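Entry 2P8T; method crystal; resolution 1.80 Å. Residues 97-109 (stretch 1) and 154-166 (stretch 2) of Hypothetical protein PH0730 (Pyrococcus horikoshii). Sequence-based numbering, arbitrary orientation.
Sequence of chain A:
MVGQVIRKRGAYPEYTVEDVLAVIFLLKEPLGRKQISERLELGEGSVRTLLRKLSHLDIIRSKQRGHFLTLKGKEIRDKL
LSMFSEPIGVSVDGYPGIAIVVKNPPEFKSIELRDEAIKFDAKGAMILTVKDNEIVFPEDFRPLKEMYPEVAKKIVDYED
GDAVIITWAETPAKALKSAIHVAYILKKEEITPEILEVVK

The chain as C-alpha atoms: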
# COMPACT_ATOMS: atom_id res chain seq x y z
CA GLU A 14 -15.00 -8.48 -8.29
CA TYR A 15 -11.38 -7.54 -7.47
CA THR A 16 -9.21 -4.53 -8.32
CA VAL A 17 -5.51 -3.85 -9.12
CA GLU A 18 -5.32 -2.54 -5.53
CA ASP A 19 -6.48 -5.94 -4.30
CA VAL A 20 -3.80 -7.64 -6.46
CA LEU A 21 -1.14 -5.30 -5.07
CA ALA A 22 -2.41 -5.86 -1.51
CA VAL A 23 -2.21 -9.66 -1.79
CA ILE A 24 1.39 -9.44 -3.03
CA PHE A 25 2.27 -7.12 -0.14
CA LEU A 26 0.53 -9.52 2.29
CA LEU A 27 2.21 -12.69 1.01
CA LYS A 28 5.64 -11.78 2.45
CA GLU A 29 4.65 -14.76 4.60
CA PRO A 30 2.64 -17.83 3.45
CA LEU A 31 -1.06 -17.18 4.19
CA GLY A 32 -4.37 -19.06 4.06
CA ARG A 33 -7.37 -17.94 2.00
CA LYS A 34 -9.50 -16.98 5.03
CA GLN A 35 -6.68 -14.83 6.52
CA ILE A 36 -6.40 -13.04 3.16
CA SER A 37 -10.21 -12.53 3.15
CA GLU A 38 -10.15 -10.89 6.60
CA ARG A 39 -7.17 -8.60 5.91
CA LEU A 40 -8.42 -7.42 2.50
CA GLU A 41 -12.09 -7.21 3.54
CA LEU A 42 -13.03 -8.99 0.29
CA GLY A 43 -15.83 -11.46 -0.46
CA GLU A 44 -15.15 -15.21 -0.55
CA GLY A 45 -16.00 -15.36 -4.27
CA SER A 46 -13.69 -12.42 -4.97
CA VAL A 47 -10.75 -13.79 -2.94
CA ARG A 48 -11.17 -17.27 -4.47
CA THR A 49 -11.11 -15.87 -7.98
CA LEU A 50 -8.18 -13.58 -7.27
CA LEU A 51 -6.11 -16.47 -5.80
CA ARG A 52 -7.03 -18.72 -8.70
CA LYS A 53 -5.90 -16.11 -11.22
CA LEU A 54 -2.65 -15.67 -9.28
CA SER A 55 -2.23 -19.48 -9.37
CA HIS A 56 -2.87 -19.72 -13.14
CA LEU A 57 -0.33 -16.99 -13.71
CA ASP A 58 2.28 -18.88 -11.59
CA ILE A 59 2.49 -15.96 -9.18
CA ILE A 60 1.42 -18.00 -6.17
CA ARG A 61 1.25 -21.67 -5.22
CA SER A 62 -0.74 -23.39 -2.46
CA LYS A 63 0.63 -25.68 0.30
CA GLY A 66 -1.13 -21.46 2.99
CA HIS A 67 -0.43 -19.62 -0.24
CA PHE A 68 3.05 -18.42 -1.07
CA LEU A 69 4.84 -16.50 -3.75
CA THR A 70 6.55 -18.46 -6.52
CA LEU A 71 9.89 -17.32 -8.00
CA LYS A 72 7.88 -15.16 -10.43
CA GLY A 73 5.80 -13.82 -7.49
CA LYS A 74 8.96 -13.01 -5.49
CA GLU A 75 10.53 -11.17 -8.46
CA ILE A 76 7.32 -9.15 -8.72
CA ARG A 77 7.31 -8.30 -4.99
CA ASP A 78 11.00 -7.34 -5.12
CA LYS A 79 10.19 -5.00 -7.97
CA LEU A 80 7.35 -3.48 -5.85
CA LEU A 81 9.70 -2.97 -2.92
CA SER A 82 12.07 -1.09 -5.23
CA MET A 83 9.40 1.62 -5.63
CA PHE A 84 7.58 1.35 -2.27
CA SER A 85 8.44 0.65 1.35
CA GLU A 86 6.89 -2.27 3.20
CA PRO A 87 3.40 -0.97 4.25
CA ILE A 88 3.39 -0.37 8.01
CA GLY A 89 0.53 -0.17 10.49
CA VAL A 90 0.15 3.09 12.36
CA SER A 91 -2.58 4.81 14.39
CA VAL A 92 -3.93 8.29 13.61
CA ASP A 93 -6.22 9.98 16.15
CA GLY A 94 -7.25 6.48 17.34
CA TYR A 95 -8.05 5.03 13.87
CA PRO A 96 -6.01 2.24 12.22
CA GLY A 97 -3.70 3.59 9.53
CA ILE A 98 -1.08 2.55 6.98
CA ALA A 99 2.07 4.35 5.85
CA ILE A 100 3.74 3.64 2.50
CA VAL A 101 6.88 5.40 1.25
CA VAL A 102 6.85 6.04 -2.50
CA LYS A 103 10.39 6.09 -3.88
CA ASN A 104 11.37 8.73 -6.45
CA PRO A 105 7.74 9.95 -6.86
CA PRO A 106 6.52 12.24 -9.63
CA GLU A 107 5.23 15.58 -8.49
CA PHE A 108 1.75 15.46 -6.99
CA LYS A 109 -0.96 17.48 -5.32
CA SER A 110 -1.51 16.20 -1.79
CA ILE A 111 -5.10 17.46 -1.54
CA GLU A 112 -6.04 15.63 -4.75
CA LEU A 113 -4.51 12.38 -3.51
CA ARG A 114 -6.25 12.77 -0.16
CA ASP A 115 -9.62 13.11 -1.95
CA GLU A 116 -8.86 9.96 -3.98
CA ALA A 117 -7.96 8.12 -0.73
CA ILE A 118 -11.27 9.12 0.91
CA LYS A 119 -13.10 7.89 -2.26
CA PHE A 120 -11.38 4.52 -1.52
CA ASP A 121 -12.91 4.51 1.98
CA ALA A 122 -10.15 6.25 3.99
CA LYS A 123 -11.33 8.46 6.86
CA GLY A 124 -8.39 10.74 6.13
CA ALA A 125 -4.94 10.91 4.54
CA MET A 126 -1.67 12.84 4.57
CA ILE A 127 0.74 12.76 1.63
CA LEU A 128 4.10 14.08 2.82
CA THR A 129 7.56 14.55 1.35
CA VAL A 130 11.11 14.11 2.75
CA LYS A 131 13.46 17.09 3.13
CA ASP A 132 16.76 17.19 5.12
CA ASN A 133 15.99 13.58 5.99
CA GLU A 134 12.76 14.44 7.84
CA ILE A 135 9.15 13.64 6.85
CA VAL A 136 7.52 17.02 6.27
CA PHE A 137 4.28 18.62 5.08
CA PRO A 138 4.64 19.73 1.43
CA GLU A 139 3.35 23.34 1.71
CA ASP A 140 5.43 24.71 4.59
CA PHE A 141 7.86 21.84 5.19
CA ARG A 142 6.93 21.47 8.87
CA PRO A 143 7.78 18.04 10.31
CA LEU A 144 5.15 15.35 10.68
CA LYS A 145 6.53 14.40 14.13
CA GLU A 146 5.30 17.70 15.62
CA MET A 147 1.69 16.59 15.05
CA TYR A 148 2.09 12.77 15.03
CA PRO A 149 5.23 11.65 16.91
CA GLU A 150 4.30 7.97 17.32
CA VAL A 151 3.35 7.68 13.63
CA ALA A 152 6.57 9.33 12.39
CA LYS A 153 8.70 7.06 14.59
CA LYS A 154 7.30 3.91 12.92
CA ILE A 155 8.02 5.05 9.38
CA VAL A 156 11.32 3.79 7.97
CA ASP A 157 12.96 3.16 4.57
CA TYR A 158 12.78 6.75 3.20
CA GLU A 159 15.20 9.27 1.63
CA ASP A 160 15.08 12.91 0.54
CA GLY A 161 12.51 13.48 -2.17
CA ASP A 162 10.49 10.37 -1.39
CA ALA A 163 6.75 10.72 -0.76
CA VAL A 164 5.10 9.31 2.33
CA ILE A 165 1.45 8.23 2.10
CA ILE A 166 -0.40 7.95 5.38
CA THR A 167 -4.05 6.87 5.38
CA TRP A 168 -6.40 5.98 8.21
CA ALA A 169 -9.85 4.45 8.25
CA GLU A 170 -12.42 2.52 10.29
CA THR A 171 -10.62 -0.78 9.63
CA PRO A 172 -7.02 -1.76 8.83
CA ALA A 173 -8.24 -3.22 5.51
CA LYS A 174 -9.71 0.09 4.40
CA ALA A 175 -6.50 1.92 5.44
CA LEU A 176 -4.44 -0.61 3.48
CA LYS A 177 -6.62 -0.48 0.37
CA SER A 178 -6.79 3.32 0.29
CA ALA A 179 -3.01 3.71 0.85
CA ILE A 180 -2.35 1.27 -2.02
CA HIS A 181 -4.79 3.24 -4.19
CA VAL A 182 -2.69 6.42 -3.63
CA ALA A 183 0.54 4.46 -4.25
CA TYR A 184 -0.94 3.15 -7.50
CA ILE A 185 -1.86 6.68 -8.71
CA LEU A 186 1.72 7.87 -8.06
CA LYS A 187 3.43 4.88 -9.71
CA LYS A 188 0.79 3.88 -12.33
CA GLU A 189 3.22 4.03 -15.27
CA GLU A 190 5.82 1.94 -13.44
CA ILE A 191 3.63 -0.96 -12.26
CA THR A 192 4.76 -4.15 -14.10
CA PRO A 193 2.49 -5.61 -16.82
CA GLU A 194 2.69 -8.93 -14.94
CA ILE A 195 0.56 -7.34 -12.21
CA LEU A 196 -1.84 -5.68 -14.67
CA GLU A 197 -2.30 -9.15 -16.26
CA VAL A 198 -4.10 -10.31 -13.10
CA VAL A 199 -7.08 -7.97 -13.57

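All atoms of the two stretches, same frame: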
# COMPACT_ATOMS: atom_id res chain seq x y z
N GLY A 97 -4.26 2.98 10.72
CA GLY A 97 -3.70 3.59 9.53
C GLY A 97 -2.60 2.76 8.88
O GLY A 97 -2.15 1.75 9.44
N ILE A 98 -2.15 3.21 7.71
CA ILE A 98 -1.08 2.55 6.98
C ILE A 98 -0.18 3.64 6.37
O ILE A 98 -0.68 4.63 5.84
CB ILE A 98 -1.66 1.63 5.86
CG1 ILE A 98 -2.28 0.37 6.45
CG2 ILE A 98 -0.59 1.29 4.80
CD1 ILE A 98 -1.24 -0.69 6.85
N ALA A 99 1.13 3.46 6.48
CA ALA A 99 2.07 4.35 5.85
C ALA A 99 2.82 3.56 4.78
O ALA A 99 3.23 2.41 5.02
CB ALA A 99 3.06 4.94 6.88
N ILE A 100 2.94 4.17 3.60
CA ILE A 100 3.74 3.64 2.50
C ILE A 100 4.63 4.75 1.94
O ILE A 100 4.15 5.82 1.55
CB ILE A 100 2.86 3.03 1.36
CG1 ILE A 100 1.86 2.00 1.91
CG2 ILE A 100 3.75 2.45 0.25
CD1 ILE A 100 0.89 1.41 0.85
N VAL A 101 5.93 4.48 1.87
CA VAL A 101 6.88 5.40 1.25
C VAL A 101 6.87 5.10 -0.24
O VAL A 101 6.96 3.92 -0.65
CB VAL A 101 8.32 5.19 1.78
CG1 VAL A 101 9.33 6.12 1.08
CG2 VAL A 101 8.38 5.35 3.28
N VAL A 102 6.74 6.15 -1.04
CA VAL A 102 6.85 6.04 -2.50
C VAL A 102 8.21 6.61 -2.93
O VAL A 102 8.50 7.79 -2.71
CB VAL A 102 5.72 6.79 -3.23
CG1 VAL A 102 5.85 6.61 -4.73
CG2 VAL A 102 4.35 6.30 -2.74
N LYS A 103 9.02 5.76 -3.54
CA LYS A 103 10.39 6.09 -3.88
C LYS A 103 10.42 6.81 -5.21
O LYS A 103 9.69 6.45 -6.12
CB LYS A 103 11.25 4.82 -3.90
CG LYS A 103 11.44 4.27 -2.49
CD LYS A 103 11.51 2.76 -2.43
CE LYS A 103 11.83 2.32 -1.01
NZ LYS A 103 11.87 0.84 -0.81
N ASN A 104 11.28 7.82 -5.29
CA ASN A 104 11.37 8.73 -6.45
C ASN A 104 10.01 9.03 -7.11
O ASN A 104 9.79 8.67 -8.27
CB ASN A 104 12.41 8.23 -7.49
CG ASN A 104 12.59 9.21 -8.68
OD1 ASN A 104 12.71 10.43 -8.48
ND2 ASN A 104 12.58 8.68 -9.90
N PRO A 105 9.09 9.69 -6.36
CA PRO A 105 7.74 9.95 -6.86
C PRO A 105 7.73 11.02 -7.94
O PRO A 105 8.69 11.78 -8.06
CB PRO A 105 7.01 10.48 -5.61
CG PRO A 105 8.10 11.14 -4.82
CD PRO A 105 9.28 10.24 -5.00
N PRO A 106 6.64 11.08 -8.73
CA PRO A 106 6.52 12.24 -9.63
C PRO A 106 6.04 13.38 -8.76
O PRO A 106 5.80 13.17 -7.56
CB PRO A 106 5.43 11.81 -10.61
CG PRO A 106 4.55 10.89 -9.79
CD PRO A 106 5.47 10.18 -8.82
N GLU A 107 5.88 14.57 -9.31
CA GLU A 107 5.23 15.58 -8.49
C GLU A 107 3.72 15.30 -8.41
O GLU A 107 3.14 14.62 -9.27
CB GLU A 107 5.61 17.01 -8.90
CG GLU A 107 4.90 18.15 -8.12
CD GLU A 107 4.93 18.06 -6.57
OE1 GLU A 107 5.45 17.09 -5.96
OE2 GLU A 107 4.41 19.00 -5.95
N PHE A 108 3.12 15.78 -7.33
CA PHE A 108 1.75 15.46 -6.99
C PHE A 108 1.11 16.62 -6.24
O PHE A 108 1.81 17.52 -5.73
CB PHE A 108 1.69 14.18 -6.14
CG PHE A 108 2.50 14.25 -4.87
CD1 PHE A 108 1.94 14.75 -3.70
CD2 PHE A 108 3.83 13.82 -4.86
CE1 PHE A 108 2.70 14.84 -2.52
CE2 PHE A 108 4.59 13.90 -3.69
CZ PHE A 108 4.03 14.40 -2.52
N LYS A 109 -0.21 16.56 -6.13
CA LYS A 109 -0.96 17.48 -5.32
C LYS A 109 -1.57 16.69 -4.18
O LYS A 109 -2.44 15.84 -4.41
CB LYS A 109 -2.06 18.15 -6.16
CG LYS A 109 -1.57 18.72 -7.50
CD LYS A 109 -0.54 19.83 -7.30
CE LYS A 109 -1.13 21.03 -6.54
NZ LYS A 109 -0.12 21.65 -5.63
N LYS A 154 7.49 5.23 13.52
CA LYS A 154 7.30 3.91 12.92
C LYS A 154 7.69 3.84 11.45
O LYS A 154 7.90 2.75 10.91
CB LYS A 154 5.84 3.47 13.08
CG LYS A 154 5.48 3.05 14.50
CD LYS A 154 4.25 2.13 14.54
CE LYS A 154 4.55 0.75 13.94
NZ LYS A 154 3.44 -0.24 14.14
N ILE A 155 7.77 5.00 10.81
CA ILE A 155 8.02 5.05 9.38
C ILE A 155 9.53 4.99 9.13
O ILE A 155 10.31 5.74 9.73
CB ILE A 155 7.37 6.29 8.73
CG1 ILE A 155 5.84 6.22 8.91
CG2 ILE A 155 7.69 6.36 7.23
CD1 ILE A 155 5.11 7.52 8.61
N VAL A 156 9.92 4.05 8.28
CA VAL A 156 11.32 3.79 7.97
C VAL A 156 11.49 3.67 6.46
O VAL A 156 10.51 3.81 5.71
CB VAL A 156 11.81 2.48 8.68
CG1 VAL A 156 11.67 2.59 10.20
CG2 VAL A 156 11.03 1.24 8.20
N ASP A 157 12.71 3.41 6.00
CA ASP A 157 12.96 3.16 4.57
C ASP A 157 12.58 4.35 3.67
O ASP A 157 11.94 4.18 2.63
CB ASP A 157 12.25 1.87 4.12
CG ASP A 157 12.72 1.38 2.75
OD1 ASP A 157 13.86 1.73 2.33
OD2 ASP A 157 11.96 0.63 2.09
N TYR A 158 12.98 5.56 4.07
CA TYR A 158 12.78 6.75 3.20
C TYR A 158 14.07 7.59 3.02
O TYR A 158 14.98 7.54 3.84
CB TYR A 158 11.64 7.65 3.71
CG TYR A 158 11.84 8.15 5.12
CD1 TYR A 158 12.62 9.28 5.37
CD2 TYR A 158 11.28 7.48 6.20
CE1 TYR A 158 12.83 9.73 6.68
CE2 TYR A 158 11.47 7.94 7.51
CZ TYR A 158 12.24 9.05 7.74
OH TYR A 158 12.44 9.48 9.03
N GLU A 159 14.09 8.37 1.94
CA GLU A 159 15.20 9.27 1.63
C GLU A 159 14.64 10.56 1.09
O GLU A 159 13.49 10.59 0.63
CB GLU A 159 16.12 8.65 0.56
CG GLU A 159 16.87 7.40 0.98
CD GLU A 159 17.91 6.96 -0.05
OE1 GLU A 159 18.17 7.72 -1.03
OE2 GLU A 159 18.47 5.85 0.11
N ASP A 160 15.45 11.62 1.11
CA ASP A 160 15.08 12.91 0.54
C ASP A 160 14.38 12.78 -0.81
O ASP A 160 14.86 12.10 -1.72
CB ASP A 160 16.31 13.82 0.37
CG ASP A 160 16.72 14.48 1.67
OD1 ASP A 160 16.06 14.25 2.71
OD2 ASP A 160 17.72 15.25 1.66
N GLY A 161 13.25 13.45 -0.92
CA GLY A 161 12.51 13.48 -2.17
C GLY A 161 11.43 12.42 -2.25
O GLY A 161 10.54 12.52 -3.10
N ASP A 162 11.51 11.40 -1.40
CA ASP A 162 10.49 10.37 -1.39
C ASP A 162 9.16 11.01 -0.94
O ASP A 162 9.15 12.08 -0.33
CB ASP A 162 10.86 9.22 -0.45
CG ASP A 162 11.96 8.31 -0.99
OD1 ASP A 162 12.33 8.40 -2.19
OD2 ASP A 162 12.43 7.46 -0.20
N ALA A 163 8.07 10.34 -1.27
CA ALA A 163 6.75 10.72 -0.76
C ALA A 163 6.36 9.74 0.32
O ALA A 163 6.82 8.60 0.34
CB ALA A 163 5.70 10.73 -1.88
N VAL A 164 5.54 10.19 1.26
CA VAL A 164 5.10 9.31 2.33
C VAL A 164 3.58 9.39 2.40
O VAL A 164 3.03 10.45 2.75
CB VAL A 164 5.74 9.65 3.71
CG1 VAL A 164 5.29 8.59 4.74
CG2 VAL A 164 7.27 9.65 3.64
N ILE A 165 2.92 8.29 2.07
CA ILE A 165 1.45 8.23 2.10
C ILE A 165 1.07 7.75 3.45
O ILE A 165 1.57 6.71 3.88
CB ILE A 165 0.91 7.19 1.09
CG1 ILE A 165 1.29 7.58 -0.33
CG2 ILE A 165 -0.62 7.00 1.21
CD1 ILE A 165 1.28 6.36 -1.28
N ILE A 166 0.17 8.46 4.12
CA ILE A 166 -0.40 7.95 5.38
C ILE A 166 -1.91 8.04 5.32
O ILE A 166 -2.46 9.13 5.23
CB ILE A 166 0.09 8.74 6.62
CG1 ILE A 166 1.62 8.76 6.66
CG2 ILE A 166 -0.49 8.12 7.94
CD1 ILE A 166 2.22 9.73 7.64

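Residues 97-102 and 163-166 form neighbouring antiparallel strands. Their axes approach to 4.6 Å, and their N-to-C directions differ by 160°. Ile 100 pairs with Ile 165, and Val 102 with Ala 163, as hydrogen-bonded pairs. In the first, Ile 100 N donates to Ile 165 O at 2.9 Å, and Ile 165 N donates to Ile 100 O at 2.8 Å. In the second, Val 102 N donates to Ala 163 O at 2.8 Å, and Ala 163 N donates to Val 102 O at 3.0 Å. All four bonds have angles at the hydrogen near 160° or above, so the ladder is regular.

Ala 99 with Ile 166 and Val 101 with Val 164 are the non-hydrogen-bonded pairs. Here the CA atoms lie closer, 4.4 Å apart for Ala 99 CA and Ile 166 CA. CA-H...O contacts supplement the ladder. Ala 99 CA lies 3.1 Å from Ile 165 O, Val 101 CA 3.3 Å from Ala 163 O, and Ile 166 CA 3.4 Å from Ile 98 O.

Before its strand, the second stretch makes a type II turn from Glu 159 to Asp 162. Asp 162 N donates to Glu 159 O at 2.9 Å and closes it. Gly 161 sits in the turn with a positive phi of 94°. A CB there would be jammed against the carbonyl oxygen of Asp 160, so the backbone itself calls for glycine. Asp 162 OD2 also accepts from Glu 159 N at 2.9 Å, which braces the turn from the side chain.

Side chains alternate between the two faces of the sheet. Ala 99, Val 101, Val 164 and Ile 166 share one face. Ile 155 packs over it, with CG1 3.7 Å from Ala 99 CB and CG2 4.1 Å from Val 101 CG2. Val 101 is the residue most covered by the opposite stretch. Val 101 CG1 lies 3.8 Å from Tyr 158 CB, and Val 101 CG2 lies 3.6 Å from Val 156 O. The loop before the turn thus folds back against this valine. Asp 157 O, 3.6 Å from Val 101 CG1, is buried by the contact and has no polar partner in the model.

Ile 100, Val 102, Ala 163 and Ile 165 occupy the other face. Val 102 CG2 meets Ile 165 CD1 at 3.4 Å, a tight apolar contact. The small Ala 163 is also met by the loop after the first strand. Ala 163 CB lies 3.8 Å from Pro 105 CG and 3.8 Å from Phe 108 CE2, with the phenylalanine ring oblique to it.

Charged and polar groups act beyond the end of the strand pairing. The CB of Lys 103 points away overall, yet its long side chain brings Lys 103 NZ to 2.9 Å from Asp 157 OD2. This is a salt bridge with a hydrogen bond. Nearby, Asn 104 N donates a weak hydrogen bond to Asp 162 OD1 at 3.3 Å. Asp 162 therefore links its own turn to the loop of the first stretch.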